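Local coordinates for protein putative adenylate cyclase (Vibrio parahaemolyticus, PDB 2ACA) that is of unknown function but belongs to the CYTH family and probably makes cyclic AMP from ATP, as class IV adenylate cyclases do, at residues K16-N21 against G134-F139; S111-S116 against D128-F133. All blocks are in the same frame, centred on the assembly; numbering follows the deposited sequence.

Contact 1 of 2, residues K16-N21 against G134-F139; sequences KYRVKN and GHFAEF. With PO4 (phosphate ion), chain C.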
ATOM      1  N   LYS A  16     -14.009 -21.411  -8.578  1.00 21.96           N
ATOM      2  CA  LYS A  16     -15.206 -20.792  -8.040  1.00 22.04           C
ATOM      3  C   LYS A  16     -16.413 -21.677  -8.284  1.00 21.98           C
ATOM      4  O   LYS A  16     -16.567 -22.258  -9.356  1.00 20.67           O
ATOM      5  CB  LYS A  16     -15.453 -19.427  -8.683  1.00 24.23           C
ATOM      6  CG  LYS A  16     -16.591 -18.631  -8.030  1.00 26.97           C
ATOM      7  CD  LYS A  16     -17.106 -17.519  -8.945  1.00 27.48           C
ATOM      8  CE  LYS A  16     -15.972 -16.698  -9.553  1.00 27.94           C
ATOM      9  NZ  LYS A  16     -15.509 -15.575  -8.700  1.00 30.82           N
ATOM     10  N   TYR A  17     -17.276 -21.770  -7.284  1.00 32.04           N
ATOM     11  CA  TYR A  17     -18.473 -22.578  -7.403  1.00 34.12           C
ATOM     12  C   TYR A  17     -19.694 -21.821  -6.937  1.00 35.15           C
ATOM     13  O   TYR A  17     -19.602 -20.873  -6.159  1.00 35.80           O
ATOM     14  CB  TYR A  17     -18.368 -23.860  -6.574  1.00 30.19           C
ATOM     15  CG  TYR A  17     -17.319 -24.842  -7.028  1.00 31.83           C
ATOM     16  CD1 TYR A  17     -15.998 -24.716  -6.614  1.00 31.98           C
ATOM     17  CD2 TYR A  17     -17.646 -25.909  -7.870  1.00 31.42           C
ATOM     18  CE1 TYR A  17     -15.028 -25.628  -7.021  1.00 32.76           C
ATOM     19  CE2 TYR A  17     -16.681 -26.824  -8.281  1.00 32.67           C
ATOM     20  CZ  TYR A  17     -15.377 -26.679  -7.851  1.00 33.16           C
ATOM     21  OH  TYR A  17     -14.422 -27.595  -8.235  1.00 34.11           O
ATOM     22  N   ARG A  18     -20.842 -22.268  -7.424  1.00 38.57           N
ATOM     23  CA  ARG A  18     -22.124 -21.693  -7.072  1.00 40.92           C
ATOM     24  C   ARG A  18     -22.594 -22.596  -5.927  1.00 42.64           C
ATOM     25  O   ARG A  18     -22.546 -23.820  -6.053  1.00 42.65           O
ATOM     26  CB  ARG A  18     -23.058 -21.838  -8.251  1.00 78.72           C
ATOM     27  CG  ARG A  18     -24.201 -20.860  -8.334  1.00 80.47           C
ATOM     28  CD  ARG A  18     -24.898 -21.155  -9.641  1.00 82.19           C
ATOM     29  NE  ARG A  18     -23.946 -21.713 -10.598  1.00 83.41           N
ATOM     30  CZ  ARG A  18     -24.280 -22.384 -11.692  1.00 84.13           C
ATOM     31  NH1 ARG A  18     -25.564 -22.579 -11.973  1.00 85.51           N
ATOM     32  NH2 ARG A  18     -23.329 -22.866 -12.495  1.00 84.05           N
ATOM     33  N   VAL A  19     -23.020 -22.013  -4.812  1.00 52.36           N
ATOM     34  CA  VAL A  19     -23.482 -22.812  -3.682  1.00 53.96           C
ATOM     35  C   VAL A  19     -24.988 -22.616  -3.511  1.00 55.11           C
ATOM     36  O   VAL A  19     -25.440 -21.533  -3.139  1.00 54.70           O
ATOM     37  CB  VAL A  19     -22.785 -22.390  -2.364  1.00 42.28           C
ATOM     38  CG1 VAL A  19     -23.191 -23.311  -1.215  1.00 42.07           C
ATOM     39  CG2 VAL A  19     -21.303 -22.387  -2.546  1.00 42.12           C
ATOM     40  N   LYS A  20     -25.767 -23.665  -3.752  1.00 59.19           N
ATOM     41  CA  LYS A  20     -27.208 -23.546  -3.624  1.00 60.72           C
ATOM     42  C   LYS A  20     -27.742 -23.793  -2.211  1.00 60.46           C
ATOM     43  O   LYS A  20     -28.925 -23.594  -1.967  1.00 60.64           O
ATOM     44  CB  LYS A  20     -27.885 -24.477  -4.635  1.00 69.33           C
ATOM     45  CG  LYS A  20     -27.575 -24.103  -6.089  1.00 70.43           C
ATOM     46  CD  LYS A  20     -28.330 -24.969  -7.096  1.00 70.98           C
ATOM     47  CE  LYS A  20     -27.835 -26.412  -7.092  1.00 71.29           C
ATOM     48  NZ  LYS A  20     -28.525 -27.242  -8.120  1.00 69.58           N
ATOM     49  N   ASN A  21     -26.881 -24.195  -1.275  1.00 34.56           N
ATOM     50  CA  ASN A  21     -27.326 -24.452   0.095  1.00 35.81           C
ATOM     51  C   ASN A  21     -26.292 -23.986   1.119  1.00 36.23           C
ATOM     52  O   ASN A  21     -25.239 -24.605   1.285  1.00 35.25           O
ATOM     53  CB  ASN A  21     -27.614 -25.946   0.261  1.00 95.21           C
ATOM     54  CG  ASN A  21     -28.588 -26.235   1.386  1.00 96.73           C
ATOM     55  OD1 ASN A  21     -29.060 -27.362   1.532  1.00 97.32           O
ATOM     56  ND2 ASN A  21     -28.891 -25.220   2.187  1.00 96.40           N
ATOM     57  N   GLY A 134     -27.263 -14.919  -5.286  1.00 44.71           N
ATOM     58  CA  GLY A 134     -26.983 -16.135  -4.539  1.00 42.22           C
ATOM     59  C   GLY A 134     -25.626 -16.274  -3.886  1.00 40.58           C
ATOM     60  O   GLY A 134     -24.838 -15.330  -3.817  1.00 40.15           O
ATOM     61  N   HIS A 135     -25.379 -17.488  -3.408  1.00 41.33           N
ATOM     62  CA  HIS A 135     -24.148 -17.850  -2.732  1.00 40.21           C
ATOM     63  C   HIS A 135     -23.102 -18.456  -3.661  1.00 38.44           C
ATOM     64  O   HIS A 135     -23.423 -19.263  -4.535  1.00 39.46           O
ATOM     65  CB  HIS A 135     -24.435 -18.844  -1.600  1.00 41.65           C
ATOM     66  CG  HIS A 135     -25.236 -18.274  -0.473  1.00 43.81           C
ATOM     67  ND1 HIS A 135     -26.525 -17.811  -0.634  1.00 44.60           N
ATOM     68  CD2 HIS A 135     -24.935 -18.104   0.836  1.00 43.98           C
ATOM     69  CE1 HIS A 135     -26.984 -17.384   0.528  1.00 44.78           C
ATOM     70  NE2 HIS A 135     -26.040 -17.551   1.437  1.00 44.52           N
ATOM     71  N   PHE A 136     -21.847 -18.074  -3.444  1.00 30.63           N
ATOM     72  CA  PHE A 136     -20.724 -18.560  -4.242  1.00 27.25           C
ATOM     73  C   PHE A 136     -19.637 -19.073  -3.302  1.00 25.80           C
ATOM     74  O   PHE A 136     -19.572 -18.666  -2.141  1.00 26.46           O
ATOM     75  CB  PHE A 136     -20.179 -17.416  -5.096  1.00 21.85           C
ATOM     76  CG  PHE A 136     -21.127 -16.944  -6.155  1.00 19.29           C
ATOM     77  CD1 PHE A 136     -21.096 -17.506  -7.426  1.00 17.78           C
ATOM     78  CD2 PHE A 136     -22.046 -15.937  -5.892  1.00 18.43           C
ATOM     79  CE1 PHE A 136     -21.963 -17.076  -8.431  1.00 14.10           C
ATOM     80  CE2 PHE A 136     -22.922 -15.496  -6.887  1.00 18.81           C
ATOM     81  CZ  PHE A 136     -22.876 -16.073  -8.165  1.00 17.20           C
ATOM     82  N   ALA A 137     -18.793 -19.971  -3.796  1.00 26.08           N
ATOM     83  CA  ALA A 137     -17.706 -20.512  -2.989  1.00 25.28           C
ATOM     84  C   ALA A 137     -16.416 -20.560  -3.795  1.00 25.73           C
ATOM     85  O   ALA A 137     -16.427 -20.868  -4.989  1.00 25.82           O
ATOM     86  CB  ALA A 137     -18.058 -21.905  -2.486  1.00 33.16           C
ATOM     87  N   GLU A 138     -15.301 -20.246  -3.142  1.00 23.04           N
ATOM     88  CA  GLU A 138     -14.011 -20.268  -3.811  1.00 24.87           C
ATOM     89  C   GLU A 138     -13.063 -21.138  -3.014  1.00 24.04           C
ATOM     90  O   GLU A 138     -13.034 -21.065  -1.790  1.00 24.12           O
ATOM     91  CB  GLU A 138     -13.420 -18.858  -3.917  1.00 36.16           C
ATOM     92  CG  GLU A 138     -14.344 -17.830  -4.533  1.00 39.63           C
ATOM     93  CD  GLU A 138     -13.672 -16.479  -4.729  1.00 42.81           C
ATOM     94  OE1 GLU A 138     -12.993 -16.003  -3.795  1.00 42.36           O
ATOM     95  OE2 GLU A 138     -13.828 -15.887  -5.817  1.00 44.07           O
ATOM     96  N   PHE A 139     -12.303 -21.968  -3.719  1.00 19.32           N
ATOM     97  CA  PHE A 139     -11.321 -22.839  -3.099  1.00 20.95           C
ATOM     98  C   PHE A 139     -10.012 -22.449  -3.747  1.00 22.00           C
ATOM     99  O   PHE A 139      -9.932 -22.361  -4.971  1.00 22.08           O
ATOM    100  CB  PHE A 139     -11.649 -24.308  -3.380  1.00 23.81           C
ATOM    101  CG  PHE A 139     -12.946 -24.758  -2.777  1.00 22.88           C
ATOM    102  CD1 PHE A 139     -14.154 -24.403  -3.357  1.00 23.24           C
ATOM    103  CD2 PHE A 139     -12.963 -25.491  -1.595  1.00 23.78           C
ATOM    104  CE1 PHE A 139     -15.369 -24.771  -2.768  1.00 24.03           C
ATOM    105  CE2 PHE A 139     -14.172 -25.862  -1.001  1.00 23.78           C
ATOM    106  CZ  PHE A 139     -15.376 -25.499  -1.591  1.00 21.90           C
TER
HETATM  107  P   PO4 C 303     -12.691 -13.158  -9.048  1.00 67.27           P
HETATM  108  O1  PO4 C 303     -11.393 -12.458  -8.872  1.00 67.51           O
HETATM  109  O2  PO4 C 303     -13.163 -13.658  -7.731  1.00 66.48           O
HETATM  110  O3  PO4 C 303     -12.515 -14.302  -9.980  1.00 65.81           O
HETATM  111  O4  PO4 C 303     -13.692 -12.215  -9.612  1.00 66.95           O
HETATM  112  O   HOH W   1     -27.350 -19.972  -2.945  1.00 42.61           O
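Residues 16-19 run antiparallel to strand 134-139, their directions 147° apart, with Tyr17 and Ala137 as a hydrogen-bonded pair flanked by the non-hydrogen-bonded pairs Lys16-Glu138 and Arg18-Phe136. Both bonds of the central pair are short: Tyr17 N meets Ala137 O at 2.6 Å, nearly along the C=O axis, and Ala137 N returns to Tyr17 O at 2.7 Å from above the carbonyl plane. On one face Val19 turns CG2 down onto the methyl of its diagonal neighbour, Val19 CG2 to Ala137 CB being a tight 3.3 Å. Beside it the rings of Tyr17 and Phe139 cross almost at right angles and touch obliquely through their CD1 atoms, 3.8 Å apart. Phe25 of helix 22-30 covers Val19, Ala137 and Phe139. The opposite face bears charge, and it belongs to the antiparallel sheet whose interior, in CYTH proteins, forms a tunnel for phosphate-bearing ligands. Lys16 and Glu138 lie side by side. Bent at chi3 and chi4 (-47° and -86°), Lys16 brings NZ to a salt bridge with Glu138 OE2 whose hydrogen bond, at 3.4 Å, is weak, and weakly to phosphate O2 at 3.2 Å. Glu138 OE2 itself comes within 3.0 Å of phosphate O2, consistent with a shared proton.

Contact 2 of 2, residues S111-S116 against D128-F133; sequences SKKIRS and DFLDGF. With PO4 (phosphate ion), chain D.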
ATOM      1  N   SER A 111     -17.977  -2.397  -5.611  1.00 22.02           N
ATOM      2  CA  SER A 111     -18.891  -3.467  -5.244  1.00 20.43           C
ATOM      3  C   SER A 111     -18.849  -3.806  -3.771  1.00 20.13           C
ATOM      4  O   SER A 111     -17.864  -3.527  -3.081  1.00 17.27           O
ATOM      5  CB  SER A 111     -18.562  -4.721  -6.049  1.00 25.79           C
ATOM      6  OG  SER A 111     -17.240  -5.153  -5.766  1.00 26.44           O
ATOM      7  N   LYS A 112     -19.937  -4.417  -3.304  1.00 26.49           N
ATOM      8  CA  LYS A 112     -20.080  -4.851  -1.920  1.00 26.82           C
ATOM      9  C   LYS A 112     -20.586  -6.291  -1.916  1.00 27.13           C
ATOM     10  O   LYS A 112     -21.291  -6.710  -2.831  1.00 25.03           O
ATOM     11  CB  LYS A 112     -21.082  -3.974  -1.165  1.00 40.19           C
ATOM     12  CG  LYS A 112     -20.651  -2.535  -0.958  1.00 46.35           C
ATOM     13  CD  LYS A 112     -21.519  -1.865   0.101  1.00 48.66           C
ATOM     14  CE  LYS A 112     -21.167  -0.391   0.279  1.00 49.80           C
ATOM     15  NZ  LYS A 112     -21.513   0.430  -0.920  1.00 51.04           N
ATOM     16  N   LYS A 113     -20.236  -7.045  -0.883  1.00 18.00           N
ATOM     17  CA  LYS A 113     -20.672  -8.431  -0.785  1.00 18.70           C
ATOM     18  C   LYS A 113     -20.369  -8.857   0.639  1.00 18.59           C
ATOM     19  O   LYS A 113     -19.533  -8.243   1.306  1.00 14.83           O
ATOM     20  CB  LYS A 113     -19.891  -9.318  -1.767  1.00 36.12           C
ATOM     21  CG  LYS A 113     -18.513  -9.713  -1.254  1.00 40.00           C
ATOM     22  CD  LYS A 113     -17.440  -9.791  -2.339  1.00 45.56           C
ATOM     23  CE  LYS A 113     -17.565 -11.020  -3.209  1.00 48.46           C
ATOM     24  NZ  LYS A 113     -18.653 -10.855  -4.193  1.00 52.39           N
ATOM     25  N   ILE A 114     -21.066  -9.888   1.110  1.00 23.72           N
ATOM     26  CA  ILE A 114     -20.848 -10.404   2.450  1.00 23.49           C
ATOM     27  C   ILE A 114     -19.939 -11.604   2.241  1.00 23.46           C
ATOM     28  O   ILE A 114     -20.222 -12.463   1.405  1.00 25.62           O
ATOM     29  CB  ILE A 114     -22.184 -10.829   3.109  1.00 21.98           C
ATOM     30  CG1 ILE A 114     -23.144  -9.637   3.139  1.00 23.30           C
ATOM     31  CG2 ILE A 114     -21.943 -11.320   4.527  1.00 18.16           C
ATOM     32  CD1 ILE A 114     -22.623  -8.422   3.915  1.00 25.28           C
ATOM     33  N   ARG A 115     -18.843 -11.666   2.984  1.00 19.54           N
ATOM     34  CA  ARG A 115     -17.906 -12.762   2.799  1.00 18.62           C
ATOM     35  C   ARG A 115     -17.417 -13.459   4.067  1.00 19.05           C
ATOM     36  O   ARG A 115     -17.398 -12.878   5.155  1.00 17.14           O
ATOM     37  CB  ARG A 115     -16.706 -12.254   1.980  1.00 13.69           C
ATOM     38  CG  ARG A 115     -15.443 -13.108   2.067  1.00 12.35           C
ATOM     39  CD  ARG A 115     -14.389 -12.646   1.068  1.00 13.48           C
ATOM     40  NE  ARG A 115     -14.790 -12.988  -0.288  1.00 13.34           N
ATOM     41  CZ  ARG A 115     -14.039 -12.825  -1.367  1.00 15.86           C
ATOM     42  NH1 ARG A 115     -12.822 -12.305  -1.264  1.00 15.70           N
ATOM     43  NH2 ARG A 115     -14.498 -13.221  -2.551  1.00 15.86           N
ATOM     44  N   SER A 116     -17.035 -14.722   3.898  1.00 19.60           N
ATOM     45  CA  SER A 116     -16.502 -15.548   4.971  1.00 22.81           C
ATOM     46  C   SER A 116     -15.332 -16.327   4.393  1.00 24.83           C
ATOM     47  O   SER A 116     -15.411 -16.847   3.278  1.00 25.52           O
ATOM     48  CB  SER A 116     -17.553 -16.536   5.489  1.00 27.86           C
ATOM     49  OG  SER A 116     -18.563 -15.886   6.233  1.00 29.61           O
ATOM     50  N   ASP A 128     -19.271 -16.580  -0.291  1.00 22.23           N
ATOM     51  CA  ASP A 128     -19.804 -15.253  -0.573  1.00 23.71           C
ATOM     52  C   ASP A 128     -21.302 -15.234  -0.809  1.00 25.08           C
ATOM     53  O   ASP A 128     -21.894 -16.236  -1.217  1.00 25.33           O
ATOM     54  CB  ASP A 128     -19.124 -14.675  -1.817  1.00 27.47           C
ATOM     55  CG  ASP A 128     -17.648 -14.448  -1.621  1.00 28.22           C
ATOM     56  OD1 ASP A 128     -16.933 -14.316  -2.637  1.00 26.64           O
ATOM     57  OD2 ASP A 128     -17.204 -14.396  -0.457  1.00 26.74           O
ATOM     58  N   PHE A 129     -21.911 -14.081  -0.570  1.00 26.13           N
ATOM     59  CA  PHE A 129     -23.335 -13.920  -0.806  1.00 29.21           C
ATOM     60  C   PHE A 129     -23.633 -12.604  -1.503  1.00 30.43           C
ATOM     61  O   PHE A 129     -23.543 -11.525  -0.900  1.00 31.28           O
ATOM     62  CB  PHE A 129     -24.136 -13.957   0.492  1.00 43.56           C
ATOM     63  CG  PHE A 129     -25.571 -13.532   0.319  1.00 47.31           C
ATOM     64  CD1 PHE A 129     -26.443 -14.286  -0.462  1.00 48.45           C
ATOM     65  CD2 PHE A 129     -26.037 -12.358   0.904  1.00 47.15           C
ATOM     66  CE1 PHE A 129     -27.757 -13.877  -0.659  1.00 49.68           C
ATOM     67  CE2 PHE A 129     -27.344 -11.941   0.715  1.00 49.18           C
ATOM     68  CZ  PHE A 129     -28.208 -12.701  -0.068  1.00 49.92           C
ATOM     69  N   LEU A 130     -23.988 -12.683  -2.774  1.00 33.31           N
ATOM     70  CA  LEU A 130     -24.327 -11.480  -3.492  1.00 36.46           C
ATOM     71  C   LEU A 130     -25.831 -11.350  -3.448  1.00 38.76           C
ATOM     72  O   LEU A 130     -26.564 -12.186  -3.992  1.00 39.53           O
ATOM     73  CB  LEU A 130     -23.853 -11.554  -4.932  1.00 38.71           C
ATOM     74  CG  LEU A 130     -22.709 -10.637  -5.331  1.00 40.26           C
ATOM     75  CD1 LEU A 130     -21.435 -11.021  -4.597  1.00 40.20           C
ATOM     76  CD2 LEU A 130     -22.534 -10.752  -6.833  1.00 39.87           C
ATOM     77  N   ASP A 131     -26.286 -10.304  -2.770  1.00 40.41           N
ATOM     78  CA  ASP A 131     -27.705 -10.044  -2.642  1.00 42.94           C
ATOM     79  C   ASP A 131     -28.263 -10.026  -4.056  1.00 43.10           C
ATOM     80  O   ASP A 131     -27.820  -9.241  -4.891  1.00 42.50           O
ATOM     81  CB  ASP A 131     -27.923  -8.700  -1.946  1.00 71.69           C
ATOM     82  CG  ASP A 131     -29.385  -8.378  -1.745  1.00 73.79           C
ATOM     83  OD1 ASP A 131     -30.100  -8.202  -2.758  1.00 74.07           O
ATOM     84  OD2 ASP A 131     -29.833  -8.299  -0.576  1.00 74.57           O
ATOM     85  N   GLY A 132     -29.200 -10.936  -4.321  1.00 71.25           N
ATOM     86  CA  GLY A 132     -29.837 -11.023  -5.623  1.00 71.58           C
ATOM     87  C   GLY A 132     -29.445 -12.157  -6.539  1.00 71.89           C
ATOM     88  O   GLY A 132     -30.291 -12.662  -7.298  1.00 72.99           O
ATOM     89  N   PHE A 133     -28.184 -12.581  -6.444  1.00 51.19           N
ATOM     90  CA  PHE A 133     -27.615 -13.634  -7.318  1.00 50.01           C
ATOM     91  C   PHE A 133     -27.231 -14.933  -6.616  1.00 48.40           C
ATOM     92  O   PHE A 133     -26.928 -15.937  -7.268  1.00 48.23           O
ATOM     93  CB  PHE A 133     -26.433 -13.013  -8.053  1.00 95.03           C
ATOM     94  CG  PHE A 133     -26.583 -11.527  -8.209  1.00 98.05           C
ATOM     95  CD1 PHE A 133     -27.298 -10.977  -9.261  1.00 99.49           C
ATOM     96  CD2 PHE A 133     -26.091 -10.676  -7.202  1.00 99.55           C
ATOM     97  CE1 PHE A 133     -27.523  -9.597  -9.314  1.00101.18           C
ATOM     98  CE2 PHE A 133     -26.300  -9.312  -7.233  1.00100.00           C
ATOM     99  CZ  PHE A 133     -27.021  -8.761  -8.283  1.00101.20           C
TER
HETATM  100  P   PO4 D 304     -10.771 -13.139  -4.603  1.00 47.28           P
HETATM  101  O1  PO4 D 304     -11.858 -12.479  -5.373  1.00 47.55           O
HETATM  102  O2  PO4 D 304     -10.229 -14.281  -5.384  1.00 48.96           O
HETATM  103  O3  PO4 D 304     -11.311 -13.634  -3.313  1.00 48.82           O
HETATM  104  O4  PO4 D 304      -9.686 -12.161  -4.340  1.00 49.87           O
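Lys113 is the first residue of 111-116 to reach across, its CG lodged in the crowded position between backbone N and carbonyl carbon. Lys113 CB packs on Leu130 CD1 at 3.6 Å; the chain then bends, bringing Lys113 CE 3.4 Å from Asp128 OD1, and as modelled the ammonium, whose place is less certain, forms a cation-pi pair with Tyr175. Next, Ile114 pairs with Phe129 in the antiparallel register: Ile114 O accepts Phe129 N at 3.1 Å, in the carbonyl plane. The two strands, 106-120 and 123-130, form a beta hairpin within the CYTH sheet. Arg115 stands opposite Asp128 as a non-hydrogen-bonded pair, and their side chains run alongside each other. With CG anti to the backbone N (chi1 161°) and a bend at chi3 (-71°), the arginine presents NE and NH2 side-on to the carboxylate. Arg115 NE reaches Asp128 OD2 at 2.8 Å, and Arg115 NH2 reaches Asp128 OD1 at 2.7 Å; both oxygens use syn lone pairs, and the planes are only 17° apart. This double grip fixes the rotation of the guanidinium. Arg115 NH1 forms a salt bridge with Glu43, and NH1 and NH2 both bond weakly to phosphate O3. Ser116 OG accepts Asn40 N.

The centres of contacts 1 and 2 lie about 11 Å apart in one antiparallel sheet, in which 11-19, 134-143, 123-130 and 106-120 are successive neighbours. Contact 1 joins the first two of these strands and contact 2 the last two; the shared boundary is crossed by a probable hydrogen bond from Asp128 N to Phe136 O. Along the chain, 111-116 and 128-133 both fall between 16-21 and 134-139, and 134 follows directly on 133. On one face His135 packs against Phe129. On the other, Glu138 forms a long, weak ion pair with Arg115. The bound phosphates, probably from the crystallisation liquor, lie beside these charged groups, consistent with the phosphate-binding tunnel of CYTH enzymes.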